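Local coordinates for periplasmic solute binding protein (Candidatus Liberibacter asiaticus str. psy62, PDB 6IXI) that probably captures zinc or manganese ions in the periplasm and hands them to an ABC-type metal uptake transporter, at residues H106-L111 with Y245-S250. Sequence-based numbering, arbitrary orientation.
Sequences HAWMSL and YVDSLS. With CD (cadmium ion), chain B; SO4 (sulfate ion), chain M.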
ATOM      1  N   HIS A 106      -2.433   1.677   5.260  1.00 34.06           N
ATOM      2  CA  HIS A 106      -1.375   1.118   4.418  1.00 32.37           C
ATOM      3  C   HIS A 106      -1.322  -0.414   4.507  1.00 33.64           C
ATOM      4  O   HIS A 106      -0.240  -0.992   4.653  1.00 32.49           O
ATOM      5  CB  HIS A 106      -0.034   1.826   4.763  1.00 33.33           C
ATOM      6  CG  HIS A 106      -0.075   3.318   4.603  1.00 32.60           C
ATOM      7  ND1 HIS A 106      -0.279   4.172   5.685  1.00 32.94           N
ATOM      8  CD2 HIS A 106       0.046   4.116   3.508  1.00 27.54           C
ATOM      9  CE1 HIS A 106      -0.251   5.430   5.264  1.00 31.32           C
ATOM     10  NE2 HIS A 106      -0.082   5.428   3.930  1.00 27.19           N
ATOM     11  N   ALA A 107      -2.478  -1.092   4.392  1.00 30.66           N
ATOM     12  CA  ALA A 107      -2.544  -2.521   4.692  1.00 32.74           C
ATOM     13  C   ALA A 107      -1.817  -3.357   3.636  1.00 31.71           C
ATOM     14  O   ALA A 107      -1.455  -4.496   3.910  1.00 32.45           O
ATOM     15  CB  ALA A 107      -3.985  -2.979   4.815  1.00 31.26           C
ATOM     16  N   TRP A 108      -1.639  -2.805   2.426  1.00 29.36           N
ATOM     17  CA  TRP A 108      -1.093  -3.538   1.291  1.00 30.37           C
ATOM     18  C   TRP A 108       0.435  -3.700   1.399  1.00 32.22           C
ATOM     19  O   TRP A 108       1.054  -4.405   0.594  1.00 31.26           O
ATOM     20  CB  TRP A 108      -1.459  -2.791  -0.001  1.00 29.63           C
ATOM     21  CG  TRP A 108      -0.817  -1.435  -0.070  1.00 30.04           C
ATOM     22  CD1 TRP A 108       0.478  -1.168  -0.413  1.00 31.15           C
ATOM     23  CD2 TRP A 108      -1.406  -0.165   0.292  1.00 29.99           C
ATOM     24  NE1 TRP A 108       0.723   0.182  -0.325  1.00 35.65           N
ATOM     25  CE2 TRP A 108      -0.411   0.825   0.095  1.00 33.04           C
ATOM     26  CE3 TRP A 108      -2.678   0.242   0.728  1.00 34.30           C
ATOM     27  CZ2 TRP A 108      -0.656   2.184   0.310  1.00 33.72           C
ATOM     28  CZ3 TRP A 108      -2.925   1.584   0.953  1.00 33.27           C
ATOM     29  CH2 TRP A 108      -1.922   2.541   0.737  1.00 37.64           C
ATOM     30  N   MET A 109       1.072  -3.020   2.364  1.00 29.60           N
ATOM     31  CA  MET A 109       2.508  -3.209   2.554  1.00 33.05           C
ATOM     32  C   MET A 109       2.717  -4.416   3.473  1.00 34.68           C
ATOM     33  O   MET A 109       3.066  -4.265   4.643  1.00 40.24           O
ATOM     34  CB  MET A 109       3.161  -1.986   3.214  1.00 28.72           C
ATOM     35  CG  MET A 109       3.203  -0.725   2.366  1.00 30.75           C
ATOM     36  SD  MET A 109       3.785  -0.994   0.672  1.00 33.13           S
ATOM     37  CE  MET A 109       5.487  -1.476   0.981  1.00 30.36           C
ATOM     38  N   SER A 110       2.474  -5.620   2.960  1.00 36.74           N
ATOM     39  CA  SER A 110       2.443  -6.830   3.779  1.00 34.98           C
ATOM     40  C   SER A 110       2.251  -8.028   2.866  1.00 37.69           C
ATOM     41  O   SER A 110       1.463  -7.966   1.920  1.00 37.91           O
ATOM     42  CB  SER A 110       1.354  -6.773   4.806  1.00 37.22           C
ATOM     43  OG  SER A 110       0.828  -8.059   5.107  1.00 32.87           O
ATOM     44  N   LEU A 111       2.988  -9.104   3.164  1.00 34.62           N
ATOM     45  CA  LEU A 111       2.925 -10.273   2.322  1.00 32.31           C
ATOM     46  C   LEU A 111       1.587 -10.956   2.582  1.00 33.74           C
ATOM     47  O   LEU A 111       0.907 -11.346   1.642  1.00 31.10           O
ATOM     48  CB  LEU A 111       4.102 -11.216   2.637  1.00 36.07           C
ATOM     49  CG  LEU A 111       4.089 -12.561   1.898  1.00 31.69           C
ATOM     50  CD1 LEU A 111       3.919 -12.341   0.393  1.00 32.02           C
ATOM     51  CD2 LEU A 111       5.386 -13.349   2.156  1.00 33.07           C
ATOM     52  N   TYR A 245       8.923   3.036  -1.967  1.00 38.76           N
ATOM     53  CA  TYR A 245       7.673   3.174  -2.697  1.00 40.20           C
ATOM     54  C   TYR A 245       6.576   2.474  -1.924  1.00 37.45           C
ATOM     55  O   TYR A 245       6.666   1.270  -1.659  1.00 34.69           O
ATOM     56  CB  TYR A 245       7.769   2.565  -4.098  1.00 42.66           C
ATOM     57  CG  TYR A 245       8.565   3.428  -5.041  1.00 45.79           C
ATOM     58  CD1 TYR A 245       9.955   3.450  -4.989  1.00 45.08           C
ATOM     59  CD2 TYR A 245       7.919   4.258  -5.946  1.00 43.50           C
ATOM     60  CE1 TYR A 245      10.686   4.266  -5.839  1.00 48.65           C
ATOM     61  CE2 TYR A 245       8.639   5.069  -6.804  1.00 47.17           C
ATOM     62  CZ  TYR A 245      10.021   5.076  -6.747  1.00 49.10           C
ATOM     63  OH  TYR A 245      10.702   5.887  -7.608  1.00 57.10           O
ATOM     64  N   VAL A 246       5.552   3.260  -1.563  1.00 38.39           N
ATOM     65  CA  VAL A 246       4.466   2.746  -0.745  1.00 38.22           C
ATOM     66  C   VAL A 246       3.112   3.251  -1.251  1.00 36.09           C
ATOM     67  O   VAL A 246       2.153   2.485  -1.265  1.00 39.43           O
ATOM     68  CB  VAL A 246       4.672   3.022   0.765  1.00 37.20           C
ATOM     69  CG1 VAL A 246       6.003   2.485   1.262  1.00 36.96           C
ATOM     70  CG2 VAL A 246       4.558   4.502   1.097  1.00 37.30           C
ATOM     71  N   ASP A 247       3.017   4.531  -1.622  1.00 34.12           N
ATOM     72  CA  ASP A 247       1.711   5.162  -1.783  1.00 35.24           C
ATOM     73  C   ASP A 247       1.179   5.055  -3.205  1.00 36.21           C
ATOM     74  O   ASP A 247       0.008   5.313  -3.457  1.00 36.83           O
ATOM     75  CB  ASP A 247       1.733   6.627  -1.342  1.00 34.04           C
ATOM     76  CG  ASP A 247       1.320   6.780   0.110  1.00 37.46           C
ATOM     77  OD1 ASP A 247       0.931   5.757   0.705  1.00 32.40           O
ATOM     78  OD2 ASP A 247       1.401   7.912   0.642  1.00 42.62           O
ATOM     79  N   SER A 248       2.061   4.715  -4.147  1.00 36.60           N
ATOM     80  CA  SER A 248       1.706   4.790  -5.547  1.00 31.52           C
ATOM     81  C   SER A 248       2.670   3.904  -6.310  1.00 31.57           C
ATOM     82  O   SER A 248       3.832   3.822  -5.933  1.00 34.13           O
ATOM     83  CB  SER A 248       1.855   6.232  -6.018  1.00 34.20           C
ATOM     84  OG  SER A 248       1.596   6.332  -7.411  1.00 32.69           O
ATOM     85  N   LEU A 249       2.213   3.321  -7.419  1.00 32.73           N
ATOM     86  CA  LEU A 249       3.147   2.722  -8.360  1.00 34.78           C
ATOM     87  C   LEU A 249       3.987   3.846  -8.956  1.00 42.13           C
ATOM     88  O   LEU A 249       3.529   4.982  -9.078  1.00 38.35           O
ATOM     89  CB  LEU A 249       2.399   1.998  -9.482  1.00 33.63           C
ATOM     90  CG  LEU A 249       1.463   0.865  -9.052  1.00 38.08           C
ATOM     91  CD1 LEU A 249       0.869   0.151 -10.263  1.00 36.72           C
ATOM     92  CD2 LEU A 249       2.198  -0.137  -8.179  1.00 32.63           C
ATOM     93  N   SER A 250       5.215   3.505  -9.341  1.00 38.01           N
ATOM     94  CA  SER A 250       6.048   4.429 -10.076  1.00 41.36           C
ATOM     95  C   SER A 250       5.498   4.571 -11.496  1.00 43.54           C
ATOM     96  O   SER A 250       4.584   3.843 -11.906  1.00 39.04           O
ATOM     97  CB  SER A 250       7.477   3.933 -10.082  1.00 39.59           C
ATOM     98  OG  SER A 250       7.612   2.848 -10.981  1.00 33.65           O
TER
HETATM   99 CD    CD B 301       0.453   7.010   2.558  1.00 37.31          CD
HETATM  100  S   SO4 M 312       8.546   7.728 -10.301  1.00 82.50           S
HETATM  101  O1  SO4 M 312       8.737   9.031 -10.883  1.00 89.87           O
HETATM  102  O2  SO4 M 312       7.222   7.261 -10.619  1.00 73.17           O
HETATM  103  O3  SO4 M 312       8.688   7.812  -8.868  1.00 78.27           O
HETATM  104  O4  SO4 M 312       9.539   6.824 -10.841  1.00 71.85           O
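H106 and D247 meet through a shared cadmium ion, which occupies the site where zinc and manganese have been seen. H106 NE2 binds the metal at 2.2 Å, while D247 grips it with both carboxylate oxygens, OD1 and OD2 each lying 2.3 Å from the cadmium. Imidazole and carboxylate planes are 16° apart, nearly coplanar. D247 OD1 lies in the ring plane at the edge, 3.4 Å from H106 CD2. With NE2 on the metal and ND1 on N104 OD1, the imidazole is held at both nitrogens, which should restrict its rotation. H39 and E172 complete the site, a two-histidine, glutamate and aspartate set consistent with ZnuA-like proteins, which hold metal between two lobes.

One hydrogen bond joins the segments directly. W108 NE1 donates to V246 O at 2.9 Å, in the carbonyl plane but bent, with an N-H...O angle of 135°. W108 CG lies between the backbone N and the carbonyl carbon (chi1 64°); with chi2, this turns the NE1 edge toward V246 O. H106 CA lies over one indole face, offset toward the rim.

Apolar packing is sparser: the M109 chain, bent at chi2 and chi3, brings CE to 4.0 Å from V246 CG1.

Segment 106-111 begins with a type I turn from H106 to M109 and runs through N-cap S110 into helix 111-128, whereas 245-250 follows strand 239-244. The contact's centre is about 2 Å from the chain's centre. Helix 259-274 packs against M109 and Y245, and helix 12-22 against W108.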